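Local coordinates for putative uncharacterized protein (Mycobacterium avium, PDB 2Z6V) that probably transfers a sulfonate group from the donor PAPS to an acceptor that is not identified, as a mycobacterial member of the sulfotransferase family, at residues 106-112 with 265-271; 198-202 with 213-218; 226-230 with 247-252. All blocks are in the same frame, centred on the assembly; numbering follows the deposited sequence.

Contact 1: residues 106-112 with 265-271; sequences ERPLIVL and DARLIWA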
loop_
_atom_site.group_PDB
_atom_site.type_symbol
_atom_site.label_atom_id
_atom_site.label_comp_id
_atom_site.label_asym_id
_atom_site.label_seq_id
_atom_site.Cartn_x
_atom_site.Cartn_y
_atom_site.Cartn_z
ATOM N N GLU A 106 17.219 9.336 -4.125
ATOM C CA GLU A 106 17.835 9.665 -2.842
ATOM C C GLU A 106 16.961 10.077 -1.669
ATOM O O GLU A 106 16.031 10.872 -1.797
ATOM C CB GLU A 106 18.916 10.735 -3.050
ATOM C CG GLU A 106 20.029 10.289 -3.985
ATOM C CD GLU A 106 21.111 11.336 -4.169
ATOM O OE1 GLU A 106 20.769 12.498 -4.494
ATOM O OE2 GLU A 106 22.304 10.990 -4.000
ATOM N N ARG A 107 17.301 9.510 -0.518
ATOM C CA ARG A 107 16.640 9.792 0.739
ATOM C C ARG A 107 15.127 9.885 0.650
ATOM O O ARG A 107 14.528 10.871 1.076
ATOM C CB ARG A 107 17.213 11.088 1.314
ATOM C CG ARG A 107 18.712 11.017 1.526
ATOM C CD ARG A 107 19.290 12.345 1.958
ATOM N NE ARG A 107 20.697 12.211 2.323
ATOM C CZ ARG A 107 21.492 13.230 2.636
ATOM N NH1 ARG A 107 22.763 13.007 2.960
ATOM N NH2 ARG A 107 21.023 14.472 2.620
ATOM N N PRO A 108 14.486 8.849 0.098
ATOM C CA PRO A 108 13.027 8.869 -0.016
ATOM C C PRO A 108 12.367 8.909 1.359
ATOM O O PRO A 108 12.820 8.256 2.295
ATOM C CB PRO A 108 12.726 7.574 -0.762
ATOM C CG PRO A 108 13.829 6.664 -0.299
ATOM C CD PRO A 108 15.033 7.572 -0.386
ATOM N N LEU A 109 11.304 9.689 1.471
ATOM C CA LEU A 109 10.563 9.811 2.712
ATOM C C LEU A 109 9.572 8.656 2.663
ATOM O O LEU A 109 8.727 8.618 1.777
ATOM C CB LEU A 109 9.844 11.156 2.721
ATOM C CG LEU A 109 9.381 11.756 4.040
ATOM C CD1 LEU A 109 10.493 11.671 5.081
ATOM C CD2 LEU A 109 8.976 13.204 3.787
ATOM N N ILE A 110 9.680 7.714 3.596
ATOM C CA ILE A 110 8.809 6.539 3.592
ATOM C C ILE A 110 8.021 6.299 4.878
ATOM O O ILE A 110 8.607 6.181 5.957
ATOM C CB ILE A 110 9.626 5.260 3.299
ATOM C CG1 ILE A 110 10.451 5.444 2.024
ATOM C CG2 ILE A 110 8.691 4.070 3.147
ATOM C CD1 ILE A 110 11.256 4.214 1.619
ATOM N N VAL A 111 6.698 6.203 4.756
ATOM C CA VAL A 111 5.823 5.967 5.912
ATOM C C VAL A 111 5.492 4.476 6.044
ATOM O O VAL A 111 5.041 3.846 5.091
ATOM C CB VAL A 111 4.494 6.760 5.787
ATOM C CG1 VAL A 111 3.600 6.474 6.992
ATOM C CG2 VAL A 111 4.782 8.247 5.670
ATOM N N LEU A 112 5.711 3.921 7.231
ATOM C CA LEU A 112 5.464 2.503 7.468
ATOM C C LEU A 112 4.843 2.272 8.835
ATOM O O LEU A 112 4.685 3.206 9.618
ATOM C CB LEU A 112 6.785 1.735 7.361
ATOM C CG LEU A 112 7.923 2.232 8.267
ATOM C CD1 LEU A 112 7.762 1.662 9.675
ATOM C CD2 LEU A 112 9.266 1.814 7.685
ATOM N N ASP A 265 19.459 4.882 2.446
ATOM C CA ASP A 265 19.371 6.262 2.939
ATOM C C ASP A 265 17.951 6.736 3.278
ATOM O O ASP A 265 17.731 7.919 3.579
ATOM C CB ASP A 265 19.982 7.212 1.904
ATOM C CG ASP A 265 19.237 7.193 0.560
ATOM O OD1 ASP A 265 18.520 6.205 0.245
ATOM O OD2 ASP A 265 19.390 8.177 -0.197
ATOM N N ALA A 266 16.996 5.814 3.232
ATOM C CA ALA A 266 15.599 6.128 3.505
ATOM C C ALA A 266 15.313 6.804 4.841
ATOM O O ALA A 266 15.801 6.388 5.888
ATOM C CB ALA A 266 14.765 4.867 3.395
ATOM N N ARG A 267 14.511 7.857 4.791
ATOM C CA ARG A 267 14.105 8.563 5.993
ATOM C C ARG A 267 12.763 7.935 6.372
ATOM O O ARG A 267 11.736 8.179 5.743
ATOM C CB ARG A 267 13.995 10.055 5.700
ATOM C CG ARG A 267 15.348 10.639 5.388
ATOM C CD ARG A 267 15.300 12.118 5.132
ATOM N NE ARG A 267 14.682 12.435 3.849
ATOM C CZ ARG A 267 14.730 13.639 3.289
ATOM N NH1 ARG A 267 15.368 14.629 3.909
ATOM N NH2 ARG A 267 14.146 13.854 2.114
ATOM N N LEU A 268 12.804 7.105 7.407
ATOM C CA LEU A 268 11.652 6.350 7.866
ATOM C C LEU A 268 10.697 7.022 8.848
ATOM O O LEU A 268 11.062 7.339 9.985
ATOM C CB LEU A 268 12.150 5.035 8.465
ATOM C CG LEU A 268 13.148 4.242 7.604
ATOM C CD1 LEU A 268 13.734 3.101 8.429
ATOM C CD2 LEU A 268 12.465 3.706 6.352
ATOM N N ILE A 269 9.464 7.228 8.397
ATOM C CA ILE A 269 8.436 7.815 9.244
ATOM C C ILE A 269 7.590 6.652 9.727
ATOM O O ILE A 269 6.893 6.027 8.942
ATOM C CB ILE A 269 7.521 8.780 8.465
ATOM C CG1 ILE A 269 8.332 9.953 7.914
ATOM C CG2 ILE A 269 6.413 9.288 9.374
ATOM C CD1 ILE A 269 7.516 10.900 7.088
ATOM N N TRP A 270 7.675 6.346 11.012
ATOM C CA TRP A 270 6.907 5.256 11.598
ATOM C C TRP A 270 5.575 5.839 12.088
ATOM O O TRP A 270 5.555 6.740 12.933
ATOM C CB TRP A 270 7.692 4.657 12.770
ATOM C CG TRP A 270 7.189 3.338 13.277
ATOM C CD1 TRP A 270 5.913 2.860 13.208
ATOM C CD2 TRP A 270 7.946 2.354 13.998
ATOM N NE1 TRP A 270 5.826 1.641 13.845
ATOM C CE2 TRP A 270 7.059 1.307 14.339
ATOM C CE3 TRP A 270 9.289 2.259 14.393
ATOM C CZ2 TRP A 270 7.470 0.174 15.056
ATOM C CZ3 TRP A 270 9.701 1.129 15.109
ATOM C CH2 TRP A 270 8.791 0.103 15.432
ATOM N N ALA A 271 4.467 5.340 11.542
ATOM C CA ALA A 271 3.129 5.819 11.921
ATOM C C ALA A 271 2.559 4.969 13.053
ATOM O O ALA A 271 2.530 3.747 12.959
ATOM C CB ALA A 271 2.198 5.775 10.716
#
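Strands 109-112 and 267-271 are parallel neighbours in the central sheet of the sulfotransferase fold, with Leu109 beside Arg267 and Leu112 beside Trp270. Their short axes come within 4.7 Å at an angle of 26°. The ladder zigzags in the way of parallel strands. Arg267 gives its N to Pro108 O (3.0 Å) and its O to Ile110 N. Ile269 N donates to Ile110 O, Ile269 O accepts from Leu112 N, and Leu112 O receives Ala271 N (2.9 Å). Leu109 and Val111 turn their backbone polar groups the other way, to strand 244-248 and the residue after it. Before the strands, Asp265 OD2 receives Arg107 N; the modelled bond is very short and its exact length doubtful. Arg267 is bent at chi3 (-72°), which brings NE and NH2 to Arg107 O in two weak bonds and puts Arg107 CB over one face of the guanidinium.

One face of the sheet carries Leu109, Val111, Arg267 and Ile269. Here Leu109 CD1 meets Ile269 CD1 at 3.7 Å. On the other face, Ile256 and Leu259 of helix 256-262 pack on Ile110, Leu112, Ala266 and Leu268. The loop that follows strand 109-113 probably binds PAPS phosphate, as in relatives. Leu112 splits its branches: CD2 lies 3.9 Å from Leu268 CD2, and CD1 makes a CH-pi contact over the five-membered ring of Trp270, 4.2 Å from its centroid.

Contact 2: residues 198-202 with 213-218; sequences DFKGL and YARWLF. With PLM (palmitic acid), chain C.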
loop_
_atom_site.group_PDB
_atom_site.type_symbol
_atom_site.label_atom_id
_atom_site.label_comp_id
_atom_site.label_asym_id
_atom_site.label_seq_id
_atom_site.Cartn_x
_atom_site.Cartn_y
_atom_site.Cartn_z
ATOM N N ASP A 198 4.758 -7.732 -8.689
ATOM C CA ASP A 198 5.801 -8.737 -8.596
ATOM C C ASP A 198 5.219 -9.877 -7.772
ATOM O O ASP A 198 5.915 -10.808 -7.370
ATOM C CB ASP A 198 7.053 -8.171 -7.925
ATOM C CG ASP A 198 8.216 -9.162 -7.931
ATOM O OD1 ASP A 198 8.535 -9.705 -9.020
ATOM O OD2 ASP A 198 8.806 -9.397 -6.850
ATOM N N PHE A 199 3.917 -9.781 -7.529
ATOM C CA PHE A 199 3.175 -10.776 -6.766
ATOM C C PHE A 199 3.794 -11.160 -5.425
ATOM O O PHE A 199 3.834 -12.328 -5.038
ATOM C CB PHE A 199 2.914 -11.994 -7.651
ATOM C CG PHE A 199 2.125 -11.653 -8.881
ATOM C CD1 PHE A 199 2.768 -11.344 -10.076
ATOM C CD2 PHE A 199 0.736 -11.532 -8.817
ATOM C CE1 PHE A 199 2.043 -10.915 -11.183
ATOM C CE2 PHE A 199 -0.001 -11.100 -9.921
ATOM C CZ PHE A 199 0.652 -10.790 -11.105
ATOM N N LYS A 200 4.260 -10.130 -4.727
ATOM C CA LYS A 200 4.852 -10.234 -3.397
ATOM C C LYS A 200 4.383 -8.975 -2.663
ATOM O O LYS A 200 5.175 -8.078 -2.336
ATOM C CB LYS A 200 6.375 -10.263 -3.476
ATOM C CG LYS A 200 6.936 -11.507 -4.135
ATOM C CD LYS A 200 8.450 -11.489 -4.074
ATOM C CE LYS A 200 9.063 -12.646 -4.815
ATOM N NZ LYS A 200 10.524 -12.430 -4.926
ATOM N N GLY A 201 3.070 -8.921 -2.456
ATOM C CA GLY A 201 2.435 -7.806 -1.783
ATOM C C GLY A 201 1.298 -8.348 -0.938
ATOM O O GLY A 201 0.522 -9.206 -1.373
ATOM N N LEU A 202 1.196 -7.844 0.281
ATOM C CA LEU A 202 0.180 -8.304 1.201
ATOM C C LEU A 202 -1.263 -8.088 0.728
ATOM O O LEU A 202 -2.178 -8.705 1.262
ATOM C CB LEU A 202 0.401 -7.625 2.555
ATOM C CG LEU A 202 -0.392 -8.096 3.771
ATOM C CD1 LEU A 202 -0.188 -9.595 3.990
ATOM C CD2 LEU A 202 0.061 -7.297 4.989
ATOM N N TYR A 213 -0.778 -17.741 1.172
ATOM C CA TYR A 213 -0.026 -16.706 0.474
ATOM C C TYR A 213 0.657 -15.753 1.459
ATOM O O TYR A 213 1.827 -15.407 1.278
ATOM C CB TYR A 213 -0.928 -15.907 -0.475
ATOM C CG TYR A 213 -0.196 -14.789 -1.177
ATOM C CD1 TYR A 213 0.613 -15.043 -2.286
ATOM C CD2 TYR A 213 -0.237 -13.489 -0.676
ATOM C CE1 TYR A 213 1.374 -14.027 -2.876
ATOM C CE2 TYR A 213 0.519 -12.467 -1.253
ATOM C CZ TYR A 213 1.324 -12.742 -2.348
ATOM O OH TYR A 213 2.103 -11.738 -2.879
ATOM N N ALA A 214 -0.063 -15.333 2.497
ATOM C CA ALA A 214 0.499 -14.421 3.490
ATOM C C ALA A 214 1.657 -15.028 4.295
ATOM O O ALA A 214 2.596 -14.327 4.663
ATOM C CB ALA A 214 -0.597 -13.941 4.442
ATOM N N ARG A 215 1.591 -16.324 4.575
ATOM C CA ARG A 215 2.650 -16.956 5.345
ATOM C C ARG A 215 3.879 -17.114 4.476
ATOM O O ARG A 215 5.011 -17.047 4.963
ATOM C CB ARG A 215 2.195 -18.315 5.887
ATOM C CG ARG A 215 1.047 -18.223 6.905
ATOM C CD ARG A 215 0.734 -19.577 7.542
ATOM N NE ARG A 215 1.662 -19.897 8.627
ATOM C CZ ARG A 215 1.496 -19.525 9.896
ATOM N NH1 ARG A 215 0.425 -18.821 10.254
ATOM N NH2 ARG A 215 2.412 -19.844 10.806
ATOM N N TRP A 216 3.655 -17.301 3.180
ATOM C CA TRP A 216 4.759 -17.462 2.248
ATOM C C TRP A 216 5.483 -16.141 2.130
ATOM O O TRP A 216 6.713 -16.074 2.191
ATOM C CB TRP A 216 4.249 -17.859 0.866
ATOM C CG TRP A 216 5.307 -17.756 -0.202
ATOM C CD1 TRP A 216 6.364 -18.604 -0.398
ATOM C CD2 TRP A 216 5.426 -16.729 -1.202
ATOM N NE1 TRP A 216 7.131 -18.170 -1.458
ATOM C CE2 TRP A 216 6.580 -17.024 -1.970
ATOM C CE3 TRP A 216 4.669 -15.592 -1.526
ATOM C CZ2 TRP A 216 6.996 -16.221 -3.044
ATOM C CZ3 TRP A 216 5.079 -14.793 -2.595
ATOM C CH2 TRP A 216 6.236 -15.115 -3.341
ATOM N N LEU A 217 4.689 -15.090 1.969
ATOM C CA LEU A 217 5.199 -13.740 1.809
ATOM C C LEU A 217 6.068 -13.292 2.972
ATOM O O LEU A 217 7.178 -12.813 2.770
ATOM C CB LEU A 217 4.034 -12.763 1.635
ATOM C CG LEU A 217 4.422 -11.331 1.261
ATOM C CD1 LEU A 217 5.064 -11.305 -0.125
ATOM C CD2 LEU A 217 3.184 -10.456 1.303
ATOM N N PHE A 218 5.559 -13.459 4.184
ATOM C CA PHE A 218 6.272 -13.044 5.383
ATOM C C PHE A 218 7.442 -13.935 5.802
ATOM O O PHE A 218 8.469 -13.433 6.256
ATOM C CB PHE A 218 5.287 -12.947 6.554
ATOM C CG PHE A 218 4.407 -11.729 6.519
ATOM C CD1 PHE A 218 4.133 -11.075 5.326
ATOM C CD2 PHE A 218 3.831 -11.251 7.689
ATOM C CE1 PHE A 218 3.290 -9.953 5.300
ATOM C CE2 PHE A 218 2.986 -10.131 7.675
ATOM C CZ PHE A 218 2.716 -9.482 6.478
HETATM C C1 PLM C . -4.271 -8.862 3.446
HETATM O O1 PLM C . -4.161 -9.942 4.067
HETATM O O2 PLM C . -4.303 -8.730 2.204
HETATM C C2 PLM C . -4.380 -7.578 4.274
HETATM C C3 PLM C . -3.287 -7.513 5.341
HETATM C C4 PLM C . -3.286 -6.182 6.097
HETATM C C5 PLM C . -3.032 -4.999 5.160
HETATM C C6 PLM C . -4.302 -4.577 4.418
HETATM C C7 PLM C . -3.956 -3.622 3.275
HETATM C C8 PLM C . -3.295 -4.378 2.122
HETATM C C9 PLM C . -2.158 -3.546 1.529
HETATM C CA PLM C . -2.623 -2.132 1.176
HETATM C CB PLM C . -1.440 -1.168 1.062
HETATM C CC PLM C . -0.625 -1.190 2.356
HETATM C CD PLM C . 0.304 -2.406 2.395
HETATM C CE PLM C . 0.735 -2.763 3.820
HETATM C CF PLM C . -0.477 -3.210 4.639
HETATM C CG PLM C . -0.072 -3.715 6.025
#
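A tyrosine hydroxyl is set into the backbone of an irregular loop: Tyr213 OH accepts Gly201 N at 3.0 Å and lies 2.8 Å from Phe199 O. The second bond is weak and its proton is not settled; Phe199 O sits at the ring edge, in its plane. With CG opposite the backbone N (chi1 178°), the ring reaches from the helix to this bend.

One turn on, Leu217 lays its two methyls along the loop. CD1 touches Lys200 CA at 3.4 Å, and CD2 lies against Gly201 C and Leu202 N. The aliphatic part of Lys200 crosses Trp216 obliquely, CG to CH2 3.8 Å. Its NZ goes on to Asp222 O and Ser225 OG. Leu202 lies between helix 212-219 and the palmitic acid. Its CD1 meets Phe218 CE1 at 3.7 Å, while CD2 lies 3.4 Å from C3 of the palmitic acid, so the loop forms part of the fatty-acid pocket.

Helix 212-219 is thus held to loop 198-202 through one hydroxyl and several apolar side chains. Helix 301-326 covers Leu202 and Phe218 and supplies Gln311 to the ligand. Helix 50-64 packs on Phe199 and Trp216, and helix 70-96 on Phe199.

Contact 3: residues 226-230 with 247-252; sequences TYEYQ and LKMPSH. With PLM (palmitic acid), chain C.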
loop_
_atom_site.group_PDB
_atom_site.type_symbol
_atom_site.label_atom_id
_atom_site.label_comp_id
_atom_site.label_asym_id
_atom_site.label_seq_id
_atom_site.Cartn_x
_atom_site.Cartn_y
_atom_site.Cartn_z
ATOM N N THR A 226 11.380 -7.389 -5.396
ATOM C CA THR A 226 10.302 -6.420 -5.285
ATOM C C THR A 226 10.779 -4.994 -5.034
ATOM O O THR A 226 10.393 -4.066 -5.751
ATOM C CB THR A 226 9.341 -6.815 -4.162
ATOM O OG1 THR A 226 8.976 -8.196 -4.315
ATOM C CG2 THR A 226 8.103 -5.931 -4.201
ATOM N N TYR A 227 11.609 -4.811 -4.014
ATOM C CA TYR A 227 12.099 -3.475 -3.731
ATOM C C TYR A 227 12.983 -2.972 -4.854
ATOM O O TYR A 227 12.982 -1.777 -5.156
ATOM C CB TYR A 227 12.823 -3.425 -2.381
ATOM C CG TYR A 227 11.852 -3.312 -1.231
ATOM C CD1 TYR A 227 11.261 -4.444 -0.680
ATOM C CD2 TYR A 227 11.438 -2.060 -0.768
ATOM C CE1 TYR A 227 10.268 -4.334 0.300
ATOM C CE2 TYR A 227 10.451 -1.937 0.206
ATOM C CZ TYR A 227 9.867 -3.076 0.733
ATOM O OH TYR A 227 8.867 -2.963 1.675
ATOM N N GLU A 228 13.715 -3.878 -5.496
ATOM C CA GLU A 228 14.575 -3.478 -6.602
ATOM C C GLU A 228 13.692 -3.030 -7.749
ATOM O O GLU A 228 14.050 -2.124 -8.503
ATOM C CB GLU A 228 15.464 -4.636 -7.038
ATOM C CG GLU A 228 16.745 -4.756 -6.231
ATOM C CD GLU A 228 17.315 -6.153 -6.273
ATOM O OE1 GLU A 228 17.290 -6.758 -7.371
ATOM O OE2 GLU A 228 17.787 -6.640 -5.213
ATOM N N TYR A 229 12.531 -3.666 -7.873
ATOM C CA TYR A 229 11.582 -3.299 -8.911
ATOM C C TYR A 229 11.006 -1.914 -8.576
ATOM O O TYR A 229 10.876 -1.048 -9.448
ATOM C CB TYR A 229 10.453 -4.328 -8.992
ATOM C CG TYR A 229 9.387 -3.977 -10.012
ATOM C CD1 TYR A 229 9.716 -3.791 -11.356
ATOM C CD2 TYR A 229 8.054 -3.790 -9.626
ATOM C CE1 TYR A 229 8.753 -3.421 -12.288
ATOM C CE2 TYR A 229 7.084 -3.422 -10.553
ATOM C CZ TYR A 229 7.442 -3.235 -11.883
ATOM O OH TYR A 229 6.491 -2.855 -12.805
ATOM N N GLN A 230 10.680 -1.690 -7.308
ATOM C CA GLN A 230 10.123 -0.397 -6.940
ATOM C C GLN A 230 11.054 0.738 -7.337
ATOM O O GLN A 230 10.607 1.743 -7.889
ATOM C CB GLN A 230 9.832 -0.311 -5.446
ATOM C CG GLN A 230 9.038 0.926 -5.103
ATOM C CD GLN A 230 8.834 1.102 -3.623
ATOM O OE1 GLN A 230 8.908 0.138 -2.857
ATOM N NE2 GLN A 230 8.552 2.334 -3.206
ATOM N N LEU A 247 6.869 8.292 0.008
ATOM C CA LEU A 247 6.203 7.012 -0.187
ATOM C C LEU A 247 5.530 6.498 1.064
ATOM O O LEU A 247 5.851 6.930 2.175
ATOM C CB LEU A 247 7.214 5.979 -0.668
ATOM C CG LEU A 247 8.042 6.448 -1.861
ATOM C CD1 LEU A 247 9.249 5.546 -2.058
ATOM C CD2 LEU A 247 7.155 6.469 -3.089
ATOM N N LYS A 248 4.597 5.567 0.863
ATOM C CA LYS A 248 3.857 4.956 1.954
ATOM C C LYS A 248 3.394 3.538 1.639
ATOM O O LYS A 248 3.078 3.209 0.498
ATOM C CB LYS A 248 2.631 5.802 2.319
ATOM C CG LYS A 248 1.783 5.188 3.425
ATOM C CD LYS A 248 0.732 6.141 3.979
ATOM C CE LYS A 248 -0.472 6.276 3.057
ATOM N NZ LYS A 248 -1.555 7.109 3.670
ATOM N N MET A 249 3.367 2.713 2.682
ATOM C CA MET A 249 2.907 1.330 2.634
ATOM C C MET A 249 3.167 0.724 3.999
ATOM O O MET A 249 4.315 0.569 4.409
ATOM C CB MET A 249 3.629 0.498 1.574
ATOM C CG MET A 249 3.121 -0.938 1.554
ATOM S SD MET A 249 3.783 -1.998 0.262
ATOM C CE MET A 249 5.110 -2.841 1.126
ATOM N N PRO A 250 2.096 0.386 4.733
ATOM C CA PRO A 250 2.238 -0.207 6.067
ATOM C C PRO A 250 3.211 -1.381 6.150
ATOM O O PRO A 250 4.130 -1.359 6.968
ATOM C CB PRO A 250 0.804 -0.600 6.424
ATOM C CG PRO A 250 -0.003 0.492 5.782
ATOM C CD PRO A 250 0.680 0.678 4.431
ATOM N N SER A 251 3.031 -2.392 5.302
ATOM C CA SER A 251 3.905 -3.567 5.340
ATOM C C SER A 251 5.376 -3.309 5.014
ATOM O O SER A 251 6.167 -4.249 4.950
ATOM C CB SER A 251 3.360 -4.703 4.453
ATOM O OG SER A 251 3.136 -4.271 3.124
ATOM N N HIS A 252 5.748 -2.050 4.802
ATOM C CA HIS A 252 7.154 -1.730 4.569
ATOM C C HIS A 252 7.824 -2.105 5.896
ATOM O O HIS A 252 8.996 -2.468 5.946
ATOM C CB HIS A 252 7.364 -0.234 4.315
ATOM C CG HIS A 252 7.315 0.161 2.874
ATOM N ND1 HIS A 252 7.973 -0.537 1.885
ATOM C CD2 HIS A 252 6.752 1.233 2.263
ATOM C CE1 HIS A 252 7.819 0.087 0.730
ATOM N NE2 HIS A 252 7.084 1.166 0.932
HETATM C C1 PLM C . -4.271 -8.862 3.446
HETATM O O1 PLM C . -4.161 -9.942 4.067
HETATM O O2 PLM C . -4.303 -8.730 2.204
HETATM C C2 PLM C . -4.380 -7.578 4.274
HETATM C C3 PLM C . -3.287 -7.513 5.341
HETATM C C4 PLM C . -3.286 -6.182 6.097
HETATM C C5 PLM C . -3.032 -4.999 5.160
HETATM C C6 PLM C . -4.302 -4.577 4.418
HETATM C C7 PLM C . -3.956 -3.622 3.275
HETATM C C8 PLM C . -3.295 -4.378 2.122
HETATM C C9 PLM C . -2.158 -3.546 1.529
HETATM C CA PLM C . -2.623 -2.132 1.176
HETATM C CB PLM C . -1.440 -1.168 1.062
HETATM C CC PLM C . -0.625 -1.190 2.356
HETATM C CD PLM C . 0.304 -2.406 2.395
HETATM C CE PLM C . 0.735 -2.763 3.820
HETATM C CF PLM C . -0.477 -3.210 4.639
HETATM C CG PLM C . -0.072 -3.715 6.025
#
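Tyr227 OH and His252 ND1 share a hydrogen bond of 2.6 Å, in which either could be the donor. The nitrogen lies at the edge of the tyrosine ring, in its plane. The two rings meet rim to rim, planes at 46°, and neither covers the other. Tyr227 CE2 also approaches His252 CE1, at 3.4 Å.

Gln230 comes from the next turn of the same helix. A chi1 of -170° and an extended chain carry its amide across from the helix, with OE1 at the edge of the imidazole, 3.7 Å from His252 CE1. Amide and ring are nearly coplanar. Gln230 NE2 rests against Leu247 CD1 at 3.5 Å, and Gln230 OE1 is hydrogen-bonded to His195 NE2. Met249 CE lies over one face of the imidazole.

On the ligand side, Met249 CG is 3.3 Å from palmitic acid atom CD, and Pro250 CB is 3.3 Å from atom CG at the end of the fatty chain. The turn after strand 244-248 therefore lines the site where palmitic acid is bound.

Further out, Asp191 OD2 is hydrogen-bonded to His252 NE2, and His195 stands edge-to-face with Tyr227. Helix 256-262 packs on Tyr227 and His252. Both imidazole nitrogens thus have polar partners, Tyr227 at ND1 and Asp191 at NE2. This pair of bonds would fix the rotation of the buried ring.

In the fold
From the N terminus, the first segment reached is 106-112, which pairs much later with 265-271 to close the long loop of contact 1. Contacts 2 and 3 are both nested inside that loop and lie in series. Contact 2 closes a short loop between 198-202 and 213-218. The chain then enters helix 224-238, and contact 3 joins it to the end of strand 244-248. Strand 109-113 lies between 244-248 and 267-272, so contacts 1 and 3 share one sheet. Contacts 2 and 3 are linked by Asp198 and Thr226, and both touch the palmitic acid. Contacts 1 and 2 do not meet; their centres are about 22 Å apart.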